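Local structure of Trypsin/chymotrypsin inhibitor (Alocasia macrorrhizos, 5YCZ) at residues P3-D8 with Q127-Q132; G37-N42 with T82-S87; F59-D64 with G71-I76; R115-K120 with E134-S139; L155-G160 with S172-R177. The protein inhibits the serine proteases trypsin and alpha-chymotrypsin as a Kunitz-type inhibitor of plant tubers, and forms a homodimer. One frame throughout, in Å; residues are numbered along the deposited sequence.

Contact 1: P3-D8 with Q127-Q132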
# COMPACT_ATOMS: atom_id res chain seq x y z
N PRO A 3 9.97 1.39 -21.94
CA PRO A 3 9.15 1.63 -20.75
C PRO A 3 7.70 1.82 -21.14
O PRO A 3 7.33 1.98 -22.30
CB PRO A 3 9.74 2.90 -20.14
CG PRO A 3 10.39 3.59 -21.26
CD PRO A 3 10.89 2.51 -22.20
N VAL A 4 6.88 1.76 -20.14
CA VAL A 4 5.48 2.13 -20.24
C VAL A 4 5.39 3.63 -19.99
O VAL A 4 6.18 4.20 -19.24
CB VAL A 4 4.66 1.29 -19.24
CG1 VAL A 4 3.18 1.60 -19.33
CG2 VAL A 4 4.93 -0.21 -19.46
N LEU A 5 4.45 4.30 -20.65
CA LEU A 5 4.30 5.74 -20.50
C LEU A 5 2.89 6.11 -20.07
O LEU A 5 1.92 5.38 -20.35
CB LEU A 5 4.62 6.47 -21.82
CG LEU A 5 5.76 5.90 -22.66
CD1 LEU A 5 5.83 6.61 -24.00
CD2 LEU A 5 7.08 6.01 -21.89
N ASP A 6 2.77 7.27 -19.41
CA ASP A 6 1.48 7.78 -18.99
C ASP A 6 0.86 8.57 -20.14
O ASP A 6 1.36 8.56 -21.26
CB ASP A 6 1.62 8.60 -17.70
CG ASP A 6 2.74 9.62 -17.76
OD1 ASP A 6 3.01 10.14 -18.86
OD2 ASP A 6 3.35 9.91 -16.70
N VAL A 7 -0.26 9.24 -19.88
CA VAL A 7 -0.87 10.10 -20.89
C VAL A 7 0.08 11.23 -21.26
O VAL A 7 0.09 11.71 -22.41
CB VAL A 7 -2.22 10.64 -20.38
CG1 VAL A 7 -3.35 9.60 -20.56
CG2 VAL A 7 -2.08 11.02 -18.91
N ASP A 8 0.92 11.65 -20.32
CA ASP A 8 1.89 12.73 -20.49
C ASP A 8 3.20 12.27 -21.12
O ASP A 8 4.19 13.00 -21.06
CB ASP A 8 2.19 13.39 -19.13
CG ASP A 8 0.95 13.98 -18.48
OD1 ASP A 8 0.04 14.41 -19.21
OD2 ASP A 8 0.89 14.00 -17.22
N GLN A 127 -0.07 3.78 -32.25
CA GLN A 127 -0.21 4.62 -31.07
C GLN A 127 -1.63 5.18 -30.96
O GLN A 127 -2.42 5.10 -31.91
CB GLN A 127 0.83 5.74 -31.11
CG GLN A 127 2.27 5.28 -30.83
CD GLN A 127 2.91 4.53 -32.01
OE1 GLN A 127 3.17 3.33 -31.93
NE2 GLN A 127 3.17 5.26 -33.10
N PRO A 128 -2.01 5.80 -29.81
CA PRO A 128 -1.40 6.36 -28.58
C PRO A 128 -0.56 5.44 -27.69
O PRO A 128 0.38 4.76 -28.13
CB PRO A 128 -2.64 6.83 -27.78
CG PRO A 128 -3.74 5.94 -28.25
CD PRO A 128 -3.48 5.81 -29.71
N ARG A 129 -0.89 5.45 -26.40
CA ARG A 129 -0.22 4.64 -25.40
C ARG A 129 -1.27 3.81 -24.65
O ARG A 129 -1.57 4.09 -23.49
CB ARG A 129 0.59 5.52 -24.43
CG ARG A 129 1.88 6.08 -25.04
CD ARG A 129 2.30 7.38 -24.34
NE ARG A 129 1.66 8.57 -24.90
CZ ARG A 129 2.22 9.37 -25.80
NH1 ARG A 129 3.45 9.11 -26.25
NH2 ARG A 129 1.56 10.43 -26.25
N ASP A 130 -1.82 2.81 -25.33
CA ASP A 130 -2.71 1.85 -24.70
C ASP A 130 -1.91 0.66 -24.21
O ASP A 130 -0.90 0.28 -24.80
CB ASP A 130 -3.79 1.37 -25.65
CG ASP A 130 -4.62 2.50 -26.19
OD1 ASP A 130 -4.22 3.66 -25.97
OD2 ASP A 130 -5.67 2.21 -26.81
N TYR A 131 -2.37 0.07 -23.11
CA TYR A 131 -1.68 -1.08 -22.57
C TYR A 131 -2.70 -2.10 -22.10
O TYR A 131 -3.91 -1.84 -22.03
CB TYR A 131 -0.74 -0.68 -21.43
CG TYR A 131 0.33 0.31 -21.86
CD1 TYR A 131 1.60 -0.14 -22.25
CD2 TYR A 131 0.08 1.68 -21.89
CE1 TYR A 131 2.58 0.76 -22.65
CE2 TYR A 131 1.06 2.59 -22.29
CZ TYR A 131 2.30 2.12 -22.67
OH TYR A 131 3.26 3.01 -23.07
N GLN A 132 -2.20 -3.29 -21.82
CA GLN A 132 -2.95 -4.31 -21.12
C GLN A 132 -2.07 -4.88 -20.01
O GLN A 132 -0.86 -4.63 -19.96
CB GLN A 132 -3.39 -5.42 -22.07
CG GLN A 132 -3.86 -4.97 -23.41
CD GLN A 132 -3.58 -6.02 -24.45
OE1 GLN A 132 -2.65 -6.82 -24.30
NE2 GLN A 132 -4.38 -6.04 -25.52

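Contact 2: G37-N42 with T82-S87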
# COMPACT_ATOMS: atom_id res chain seq x y z
N GLY A 37 -18.76 -6.55 4.51
CA GLY A 37 -18.15 -7.44 5.48
C GLY A 37 -17.50 -8.66 4.89
O GLY A 37 -17.19 -9.60 5.63
N SER A 38 -17.29 -8.70 3.58
CA SER A 38 -16.62 -9.83 2.96
C SER A 38 -15.13 -9.51 2.88
O SER A 38 -14.75 -8.38 2.57
CB SER A 38 -17.19 -10.09 1.57
OG SER A 38 -17.01 -11.44 1.18
N CYS A 39 -14.29 -10.50 3.15
CA CYS A 39 -12.86 -10.34 2.91
C CYS A 39 -12.34 -11.60 2.23
O CYS A 39 -12.83 -12.69 2.53
CB CYS A 39 -12.06 -10.08 4.20
SG CYS A 39 -12.23 -8.38 4.90
N PRO A 40 -11.36 -11.48 1.32
CA PRO A 40 -10.66 -10.24 0.95
C PRO A 40 -11.37 -9.46 -0.14
O PRO A 40 -12.28 -9.99 -0.77
CB PRO A 40 -9.29 -10.74 0.44
CG PRO A 40 -9.40 -12.23 0.31
CD PRO A 40 -10.84 -12.61 0.54
N LEU A 41 -10.97 -8.21 -0.34
CA LEU A 41 -11.42 -7.44 -1.49
C LEU A 41 -10.81 -8.02 -2.76
O LEU A 41 -9.70 -8.57 -2.74
CB LEU A 41 -11.03 -5.97 -1.34
CG LEU A 41 -11.25 -5.38 0.05
CD1 LEU A 41 -10.91 -3.92 0.02
CD2 LEU A 41 -12.69 -5.57 0.48
N ASN A 42 -11.55 -7.91 -3.86
CA ASN A 42 -11.07 -8.22 -5.20
C ASN A 42 -10.87 -6.94 -6.00
O ASN A 42 -11.46 -5.90 -5.71
CB ASN A 42 -12.05 -9.14 -5.95
CG ASN A 42 -12.35 -10.39 -5.20
OD1 ASN A 42 -11.45 -11.07 -4.71
ND2 ASN A 42 -13.62 -10.71 -5.09
N THR A 82 -7.36 -0.26 3.99
CA THR A 82 -8.45 -1.06 3.51
C THR A 82 -9.16 -1.60 4.73
O THR A 82 -8.57 -1.68 5.81
CB THR A 82 -7.89 -2.15 2.60
OG1 THR A 82 -7.63 -1.60 1.30
CG2 THR A 82 -8.76 -3.35 2.50
N ARG A 83 -10.43 -1.95 4.56
CA ARG A 83 -11.20 -2.57 5.63
C ARG A 83 -10.83 -4.03 5.87
O ARG A 83 -11.35 -4.64 6.82
CB ARG A 83 -12.70 -2.47 5.32
CG ARG A 83 -13.17 -3.29 4.13
CD ARG A 83 -14.68 -3.46 4.22
NE ARG A 83 -15.32 -3.81 2.96
CZ ARG A 83 -15.59 -5.05 2.59
NH1 ARG A 83 -15.26 -6.05 3.40
NH2 ARG A 83 -16.19 -5.28 1.42
N CYS A 84 -9.98 -4.62 5.04
CA CYS A 84 -9.56 -6.01 5.16
C CYS A 84 -8.08 -6.07 5.48
O CYS A 84 -7.32 -5.16 5.15
CB CYS A 84 -9.83 -6.80 3.87
SG CYS A 84 -11.60 -7.04 3.47
N PRO A 85 -7.64 -7.13 6.17
CA PRO A 85 -6.27 -7.18 6.68
C PRO A 85 -5.23 -7.68 5.69
O PRO A 85 -4.02 -7.56 5.97
CB PRO A 85 -6.40 -8.16 7.84
CG PRO A 85 -7.42 -9.14 7.31
CD PRO A 85 -8.44 -8.27 6.65
N GLN A 86 -5.68 -8.27 4.58
CA GLN A 86 -4.79 -8.75 3.53
C GLN A 86 -4.11 -7.58 2.85
O GLN A 86 -4.65 -6.48 2.77
CB GLN A 86 -5.57 -9.56 2.48
CG GLN A 86 -6.27 -10.78 3.04
CD GLN A 86 -7.65 -10.47 3.59
OE1 GLN A 86 -8.27 -9.45 3.24
NE2 GLN A 86 -8.15 -11.34 4.44
N SER A 87 -2.90 -7.83 2.33
CA SER A 87 -2.23 -6.81 1.55
C SER A 87 -3.08 -6.44 0.34
O SER A 87 -3.86 -7.24 -0.16
CB SER A 87 -0.84 -7.28 1.10
OG SER A 87 -0.91 -8.27 0.09

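Contact 3: F59-D64 with G71-I76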
# COMPACT_ATOMS: atom_id res chain seq x y z
N PHE A 59 5.72 -2.01 -9.05
CA PHE A 59 6.99 -2.38 -8.44
C PHE A 59 7.65 -3.44 -9.31
O PHE A 59 7.34 -4.63 -9.19
CB PHE A 59 6.77 -2.89 -7.01
CG PHE A 59 6.17 -1.86 -6.11
CD1 PHE A 59 4.80 -1.68 -6.06
CD2 PHE A 59 6.99 -1.04 -5.34
CE1 PHE A 59 4.24 -0.70 -5.23
CE2 PHE A 59 6.46 -0.05 -4.52
CZ PHE A 59 5.08 0.11 -4.46
N PRO A 60 8.55 -3.04 -10.21
CA PRO A 60 9.22 -4.01 -11.06
C PRO A 60 9.96 -5.02 -10.20
O PRO A 60 10.58 -4.66 -9.21
CB PRO A 60 10.18 -3.16 -11.89
CG PRO A 60 9.69 -1.78 -11.75
CD PRO A 60 9.09 -1.69 -10.40
N GLU A 61 9.87 -6.29 -10.58
CA GLU A 61 10.58 -7.31 -9.82
C GLU A 61 12.08 -7.12 -9.89
O GLU A 61 12.79 -7.59 -8.99
CB GLU A 61 10.22 -8.71 -10.33
CG GLU A 61 8.96 -9.28 -9.72
CD GLU A 61 8.95 -10.81 -9.75
OE1 GLU A 61 8.93 -11.42 -8.66
OE2 GLU A 61 8.94 -11.39 -10.86
N ASN A 62 12.58 -6.43 -10.92
CA ASN A 62 14.00 -6.12 -11.06
C ASN A 62 14.31 -4.84 -10.30
O ASN A 62 13.76 -3.78 -10.62
CB ASN A 62 14.39 -5.97 -12.53
CG ASN A 62 15.90 -6.05 -12.74
OD1 ASN A 62 16.69 -5.44 -12.01
ND2 ASN A 62 16.32 -6.83 -13.74
N ALA A 63 15.23 -4.92 -9.33
CA ALA A 63 15.38 -3.85 -8.35
C ALA A 63 16.04 -2.59 -8.91
O ALA A 63 15.83 -1.50 -8.37
CB ALA A 63 16.16 -4.37 -7.15
N ASP A 64 16.84 -2.72 -9.98
CA ASP A 64 17.53 -1.57 -10.56
C ASP A 64 16.69 -0.85 -11.58
O ASP A 64 17.00 0.29 -11.94
CB ASP A 64 18.83 -2.02 -11.22
CG ASP A 64 19.57 -3.04 -10.38
OD1 ASP A 64 19.68 -2.85 -9.16
OD2 ASP A 64 19.98 -4.08 -10.94
N GLY A 71 6.66 -5.81 -20.82
CA GLY A 71 6.97 -7.21 -20.80
C GLY A 71 7.70 -7.73 -19.57
O GLY A 71 7.76 -8.94 -19.39
N SER A 72 8.25 -6.86 -18.72
CA SER A 72 8.97 -7.32 -17.54
C SER A 72 8.05 -7.42 -16.33
O SER A 72 7.19 -6.56 -16.12
CB SER A 72 10.13 -6.38 -17.24
OG SER A 72 10.97 -6.25 -18.37
N THR A 73 8.25 -8.46 -15.51
CA THR A 73 7.29 -8.73 -14.44
C THR A 73 7.40 -7.68 -13.33
O THR A 73 8.47 -7.13 -13.07
CB THR A 73 7.45 -10.14 -13.84
OG1 THR A 73 8.81 -10.39 -13.47
CG2 THR A 73 6.98 -11.21 -14.80
N LEU A 74 6.25 -7.42 -12.70
CA LEU A 74 6.16 -6.46 -11.61
C LEU A 74 5.05 -6.87 -10.66
O LEU A 74 4.24 -7.76 -10.96
CB LEU A 74 5.90 -5.06 -12.12
CG LEU A 74 4.77 -5.05 -13.14
CD1 LEU A 74 3.42 -5.00 -12.46
CD2 LEU A 74 4.92 -3.84 -14.05
N TYR A 75 4.96 -6.15 -9.56
CA TYR A 75 3.85 -6.23 -8.63
C TYR A 75 3.00 -4.98 -8.74
O TYR A 75 3.47 -3.91 -9.12
CB TYR A 75 4.32 -6.37 -7.20
CG TYR A 75 5.36 -7.42 -7.04
CD1 TYR A 75 5.08 -8.73 -7.34
CD2 TYR A 75 6.64 -7.09 -6.62
CE1 TYR A 75 6.04 -9.71 -7.21
CE2 TYR A 75 7.61 -8.05 -6.48
CZ TYR A 75 7.30 -9.37 -6.78
OH TYR A 75 8.25 -10.36 -6.65
N ILE A 76 1.73 -5.14 -8.37
CA ILE A 76 0.76 -4.05 -8.44
C ILE A 76 0.05 -3.99 -7.10
O ILE A 76 -0.27 -5.03 -6.50
CB ILE A 76 -0.26 -4.26 -9.58
CG1 ILE A 76 0.44 -4.59 -10.89
CG2 ILE A 76 -1.15 -3.01 -9.74
CD1 ILE A 76 -0.51 -5.04 -12.01

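Contact 4: R115-K120 with E134-S139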
# COMPACT_ATOMS: atom_id res chain seq x y z
N ARG A 115 2.70 -11.96 -9.89
CA ARG A 115 3.56 -11.39 -10.92
C ARG A 115 2.72 -11.02 -12.14
O ARG A 115 2.11 -11.88 -12.79
CB ARG A 115 4.67 -12.36 -11.32
CG ARG A 115 5.82 -12.42 -10.34
CD ARG A 115 6.43 -13.81 -10.37
NE ARG A 115 7.65 -13.87 -9.57
CZ ARG A 115 8.30 -14.99 -9.29
NH1 ARG A 115 7.85 -16.16 -9.73
NH2 ARG A 115 9.39 -14.95 -8.54
N PHE A 116 2.72 -9.73 -12.46
CA PHE A 116 2.04 -9.24 -13.64
C PHE A 116 3.06 -8.55 -14.54
O PHE A 116 4.14 -8.16 -14.10
CB PHE A 116 0.90 -8.27 -13.25
CG PHE A 116 -0.14 -8.90 -12.39
CD1 PHE A 116 0.07 -9.05 -11.01
CD2 PHE A 116 -1.33 -9.35 -12.93
CE1 PHE A 116 -0.89 -9.63 -10.21
CE2 PHE A 116 -2.29 -9.94 -12.13
CZ PHE A 116 -2.09 -10.07 -10.76
N ALA A 117 2.71 -8.44 -15.83
CA ALA A 117 3.47 -7.63 -16.76
C ALA A 117 2.51 -6.73 -17.52
O ALA A 117 1.31 -7.03 -17.63
CB ALA A 117 4.26 -8.49 -17.75
N ILE A 118 3.03 -5.62 -18.03
CA ILE A 118 2.28 -4.69 -18.86
C ILE A 118 2.85 -4.67 -20.27
O ILE A 118 4.07 -4.67 -20.47
CB ILE A 118 2.28 -3.27 -18.27
CG1 ILE A 118 1.70 -3.28 -16.86
CG2 ILE A 118 1.47 -2.31 -19.15
CD1 ILE A 118 2.32 -2.24 -15.95
N ARG A 119 1.95 -4.63 -21.25
CA ARG A 119 2.30 -4.67 -22.66
C ARG A 119 1.44 -3.67 -23.41
O ARG A 119 0.32 -3.38 -22.99
CB ARG A 119 2.10 -6.08 -23.25
CG ARG A 119 3.05 -7.11 -22.68
CD ARG A 119 3.28 -8.27 -23.65
NE ARG A 119 4.70 -8.56 -23.78
CZ ARG A 119 5.38 -9.34 -22.95
NH1 ARG A 119 4.76 -9.90 -21.91
NH2 ARG A 119 6.68 -9.55 -23.15
N LYS A 120 1.97 -3.17 -24.53
CA LYS A 120 1.20 -2.30 -25.42
C LYS A 120 0.07 -3.08 -26.09
O LYS A 120 0.12 -4.30 -26.24
CB LYS A 120 2.10 -1.68 -26.49
CG LYS A 120 1.79 -0.21 -26.84
CD LYS A 120 3.05 0.65 -26.96
CE LYS A 120 2.76 2.17 -26.92
NZ LYS A 120 4.00 2.98 -26.71
N GLU A 134 -0.92 -8.50 -18.18
CA GLU A 134 -0.86 -9.93 -18.35
C GLU A 134 -0.54 -10.55 -17.01
O GLU A 134 0.16 -9.95 -16.20
CB GLU A 134 0.19 -10.31 -19.37
CG GLU A 134 -0.24 -9.99 -20.79
CD GLU A 134 0.33 -10.96 -21.79
OE1 GLU A 134 -0.24 -12.07 -21.93
OE2 GLU A 134 1.36 -10.61 -22.40
N VAL A 135 -1.10 -11.74 -16.78
CA VAL A 135 -0.76 -12.57 -15.63
C VAL A 135 0.43 -13.45 -16.01
O VAL A 135 0.30 -14.34 -16.85
CB VAL A 135 -1.97 -13.42 -15.22
CG1 VAL A 135 -1.72 -14.08 -13.88
CG2 VAL A 135 -3.22 -12.57 -15.22
N CYS A 136 1.60 -13.22 -15.41
CA CYS A 136 2.81 -13.94 -15.82
C CYS A 136 3.52 -14.57 -14.63
O CYS A 136 4.46 -14.00 -14.08
CB CYS A 136 3.77 -13.01 -16.57
SG CYS A 136 3.16 -12.39 -18.16
N PRO A 137 3.10 -15.76 -14.24
CA PRO A 137 3.67 -16.38 -13.03
C PRO A 137 5.18 -16.50 -13.05
O PRO A 137 5.79 -16.59 -11.98
CB PRO A 137 3.00 -17.76 -13.01
CG PRO A 137 1.70 -17.52 -13.64
CD PRO A 137 1.93 -16.50 -14.73
N CYS A 138 5.82 -16.49 -14.21
CA CYS A 138 7.27 -16.65 -14.27
C CYS A 138 7.94 -15.30 -14.44
O CYS A 138 7.60 -14.54 -15.35
CB CYS A 138 7.67 -17.57 -15.42
SG CYS A 138 7.20 -19.27 -15.12
N SER A 139 8.91 -15.00 -13.57
CA SER A 139 9.59 -13.73 -13.66
C SER A 139 10.21 -13.55 -15.03
O SER A 139 10.52 -14.52 -15.74
CB SER A 139 10.67 -13.60 -12.58
OG SER A 139 10.12 -13.27 -11.32

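Contact 5: L155-G160 with S172-R177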
# COMPACT_ATOMS: atom_id res chain seq x y z
N LEU A 155 -5.72 -9.76 -18.85
CA LEU A 155 -6.87 -9.41 -18.03
C LEU A 155 -7.94 -8.73 -18.86
O LEU A 155 -7.65 -7.80 -19.62
CB LEU A 155 -6.46 -8.50 -16.88
CG LEU A 155 -5.55 -9.12 -15.84
CD1 LEU A 155 -5.29 -8.18 -14.68
CD2 LEU A 155 -6.11 -10.45 -15.33
N GLY A 156 -9.18 -9.21 -18.74
CA GLY A 156 -10.30 -8.55 -19.35
C GLY A 156 -11.36 -8.29 -18.31
O GLY A 156 -11.30 -8.82 -17.20
N LEU A 157 -12.32 -7.44 -18.65
CA LEU A 157 -13.42 -7.19 -17.73
C LEU A 157 -14.35 -8.40 -17.69
O LEU A 157 -14.66 -9.00 -18.72
CB LEU A 157 -14.20 -5.95 -18.16
CG LEU A 157 -13.40 -4.65 -18.24
CD1 LEU A 157 -14.29 -3.51 -18.70
CD2 LEU A 157 -12.74 -4.36 -16.90
N ALA A 158 -14.79 -8.76 -16.49
CA ALA A 158 -15.55 -9.98 -16.26
C ALA A 158 -16.84 -9.67 -15.52
O ALA A 158 -16.79 -9.32 -14.33
CB ALA A 158 -14.71 -10.99 -15.48
N GLU A 159 -17.98 -9.81 -16.19
CA GLU A 159 -19.26 -9.55 -15.56
C GLU A 159 -19.45 -10.49 -14.39
O GLU A 159 -19.42 -11.71 -14.56
CB GLU A 159 -20.41 -9.72 -16.55
CG GLU A 159 -20.52 -8.61 -17.57
CD GLU A 159 -21.13 -7.35 -16.98
OE1 GLU A 159 -21.26 -7.26 -15.74
OE2 GLU A 159 -21.50 -6.45 -17.78
N GLY A 160 -19.64 -9.92 -13.20
CA GLY A 160 -19.57 -10.72 -12.00
C GLY A 160 -20.86 -10.81 -11.21
O GLY A 160 -20.96 -11.65 -10.32
N SER A 172 -10.60 -10.22 -25.62
CA SER A 172 -11.14 -8.92 -25.23
C SER A 172 -10.45 -8.38 -23.99
O SER A 172 -11.08 -8.22 -22.94
CB SER A 172 -12.65 -8.99 -25.02
OG SER A 172 -13.25 -9.49 -26.20
N PRO A 173 -9.16 -8.08 -24.08
CA PRO A 173 -8.46 -7.52 -22.93
C PRO A 173 -9.00 -6.15 -22.53
O PRO A 173 -9.44 -5.35 -23.36
CB PRO A 173 -7.01 -7.42 -23.43
CG PRO A 173 -7.14 -7.27 -24.88
CD PRO A 173 -8.28 -8.15 -25.26
N HIS A 174 -8.95 -5.87 -21.24
CA HIS A 174 -9.24 -4.53 -20.76
C HIS A 174 -8.03 -3.65 -21.07
O HIS A 174 -6.98 -3.78 -20.42
CB HIS A 174 -9.56 -4.53 -19.27
CG HIS A 174 -9.90 -3.18 -18.73
ND1 HIS A 174 -10.79 -2.33 -19.36
CD2 HIS A 174 -9.50 -2.53 -17.61
CE1 HIS A 174 -10.90 -1.21 -18.66
NE2 HIS A 174 -10.13 -1.32 -17.59
N THR A 175 -8.15 -2.78 -22.05
CA THR A 175 -7.05 -1.87 -22.35
C THR A 175 -7.19 -0.61 -21.51
O THR A 175 -8.30 -0.15 -21.24
CB THR A 175 -7.02 -1.53 -23.83
OG1 THR A 175 -8.36 -1.26 -24.27
CG2 THR A 175 -6.49 -2.71 -24.61
N ILE A 176 -6.05 -0.05 -21.11
CA ILE A 176 -6.02 1.03 -20.14
C ILE A 176 -4.90 2.01 -20.46
O ILE A 176 -3.92 1.68 -21.13
CB ILE A 176 -5.86 0.50 -18.70
CG1 ILE A 176 -4.68 -0.44 -18.62
CG2 ILE A 176 -7.11 -0.21 -18.24
CD1 ILE A 176 -3.81 -0.18 -17.45
N ARG A 177 -5.06 3.24 -19.96
CA ARG A 177 -4.00 4.24 -19.90
C ARG A 177 -3.72 4.56 -18.44
O ARG A 177 -4.58 4.37 -17.58
CB ARG A 177 -4.39 5.53 -20.63
CG ARG A 177 -5.08 5.33 -21.95
CD ARG A 177 -5.37 6.70 -22.59
NE ARG A 177 -6.45 6.65 -23.57
CZ ARG A 177 -6.26 6.51 -24.89
NH1 ARG A 177 -5.03 6.40 -25.38
NH2 ARG A 177 -7.31 6.48 -25.71
O HOH W 1 -5.70 -5.86 -19.63
O HOH W 2 -12.22 -6.37 -21.83

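Contact 1: P3-D8 with Q127-Q132
The backbone N-H of L5 donates to the phenolic OH of Y131, with 3.0 Å from L5 N to Y131 OH and an N-H...O angle of 154°. Above the centre of the same ring sits V4, whose CG1 makes a CH-pi contact 3.5 Å from the ring centroid, only 14° off the normal. Placed anti to the backbone N (chi1 -178°), CG1 is the methyl that reaches the ring, and the valine and tyrosine side chains slide past each other in opposite directions. Next to the hydroxyl, L5 crosses R129: L5 CB lies 3.5 Å from R129 CD, and L5 CD1 meets the guanidinium at its edge. R129 CD also approaches D6 O, at 3.4 Å. The tyrosine is buried and packs against I118 and K120 of strand 116-120 too, while V4 reaches F178 of the last strand. An irregular N-terminal segment is thus laid over Y131 of strand 131-135 and the loop residue R129, a packing within the beta-trefoil fold of Kunitz-type inhibitors.

Contact 2: G37-N42 with T82-S87
Neither 37-42 nor 82-87 is regular where they meet, and their backbones come closest at C39 and C84, with the CA atoms 5.9 Å apart. The disulfide C39-C84 joins them here, one of the cross-links of this Kunitz-type beta-trefoil, tying the loop ahead of strand 42-45 to the one that follows strand 74-77. Its S-S torsion of -93° is close to that of an unstrained disulfide. L41 packs on the bridge: CD2 lies 3.5 Å from C84 SG, while CD1 meets T82 CG2 tip to tip at 3.3 Å. The same CD2 sits over the centre of one face of the R83 guanidinium, and the backbone N of G37 lies above the opposite face, nearer its rim. Nearby, P40 and Q86 cross at about a right angle, with P40 CB 3.2 Å from Q86 OE1. The 82-87 loop is also in the dimer interface, where R83 packs on T105 and P85 on G102 of the second subunit. Besides a weak bond from NH2 to P35 O, R83 donates from NH1 to S38 O at 2.5 Å, a doubtfully short length, the acceptor 23° out of the guanidinium plane.

Contact 3: F59-D64 with G71-I76
Strands 55-60 and 74-77 run antiparallel as neighbours in a sheet of the beta-trefoil, and this contact lies where they part into the connecting loop. F59 and Y75 are a hydrogen-bonded pair: F59 N donates to Y75 O at 2.9 Å, and Y75 N to F59 O at 2.8 Å, the latter donor 39° above the carbonyl plane. P60 and L74 form the next, non-hydrogen-bonded pair, with CA atoms only 4.0 Å apart. Past the strand end E61 N continues the pairing with a nearly straight bond to T73 O (3.0 Å, 172°). The E61 side chain, extended beyond CG, then crosses Y75 at about a right angle, so that E61 CG rests 3.4 Å from Y75 CZ and the carboxylate and ring planes are 74° apart. Its OE1 takes a bond from Y75 OH, modelled so short that its length is doubtful; that hydroxyl is also bonded to S106 N. The other oxygen, OE2, is reached by T73 OG1 at 2.8 Å, although the position of OE2 is less sure. F59 and Y75 additionally pack on P81 of the second subunit. The salt bridge from R115 NE to OE1 suggests that buried E61 is ionised, its charge balanced locally, and the two less certain hydroxyl contacts are consistent with this.

Contact 4: R115-K120 with E134-S139
R115 meets C136, P137 and S139 in turn, from CB to its guanidinium. R115 CB lies 3.2 Å from C136 O. With CG anti to the carbonyl carbon (chi1 -78°), the chain extends on to NE, and CD comes 3.3 Å from P137 O. NE and CZ pass beneath S139 OG, which lies over a guanidinium face with an angle too poor for a bond; the polar partner of NE is E61. NH1 donates to P137 O at 3.1 Å, an acceptor in the guanidinium plane and met nearly along the C=O axis, and it also bonds G110 O, while NH2 serves A108 O and S106 O. The backbones pair as the antiparallel hairpin of strands 116-120 and 131-135. A117 and E134 form a hydrogen-bonded pair, with E134 N to A117 O at 2.7 Å, and C136 N to R115 O adds a further bond. In the non-hydrogen-bonded pair F116 and V135 lie side by side, pointing the same way. Toward the other end R119 crosses E134 in a loose salt bridge, R119 NH1 to E134 OE2 at 3.5 Å. A117 CB touches C136 SG, which is bonded to C151. The buried guanidinium is thus satisfied chiefly by carbonyl oxygens, and these, with one carboxylate, probably stabilise its positive charge.

Contact 5: L155-G160 with S172-R177
L157 lies over one face of the H174 ring, its CD2 above the ring centre in a CH-pi contact 3.7 Å from the centroid and 14° off the normal. The two side chains cross obliquely, and CG and CD1 of the leucine spread toward the ND1 side of the imidazole, with L157 CG 3.7 Å from H174 ND1. H174 CG is anti to the backbone N (chi1 -178°), which places it within 3.6 Å of L157 CD2. Next to this pair the backbones meet at a single direct bond: H174 N donates to L155 O at 2.8 Å, lying in the carbonyl plane on a lone pair of the oxygen. P173 CA adds a CA-H...O contact to the same L155 O at 3.4 Å, and a water donates to it as well. This water also bonds H174 O, linking the two carbonyls. G156 passes close to S172 and P173, its CA 3.7 Å from S172 O, an approach helped by the absence of a side chain. The contact joins strand 153-159 to the loop leading into strand 176-180. L155 turns its tip away to pack on I133 and V135 of strand 131-135 and L166 of strand 164-168, L157 rests on V164 and L166, and both L157 and H174 touch Q45 of strand 42-45.

In the fold
Contacts 1 and 4 share strand 131-135 and meet where Q132 N lies 2.8 Å from R119 O, a probable hydrogen bond. Contact 5 meets contact 1 through Y131 O and I176 N, 2.9 Å apart, and through the D130-R177 salt bridge. V135 CG2 and L155 CD2, 3.6 Å apart, bring contacts 4 and 5 together. Contacts 3 and 4, with centres about 9 Å apart, touch where L74 N lies 2.6 Å from F116 O, a probable hydrogen bond between strands 74-77 and 116-120. Contact 2 stands apart, its centre about 30 Å from that of contact 1, yet shares the dimer interface with contact 3. Nearest to the predicted reactive bond L56-A57 is contact 3, where the side chains of F59 and A57, close in sequence, are about 4 Å apart.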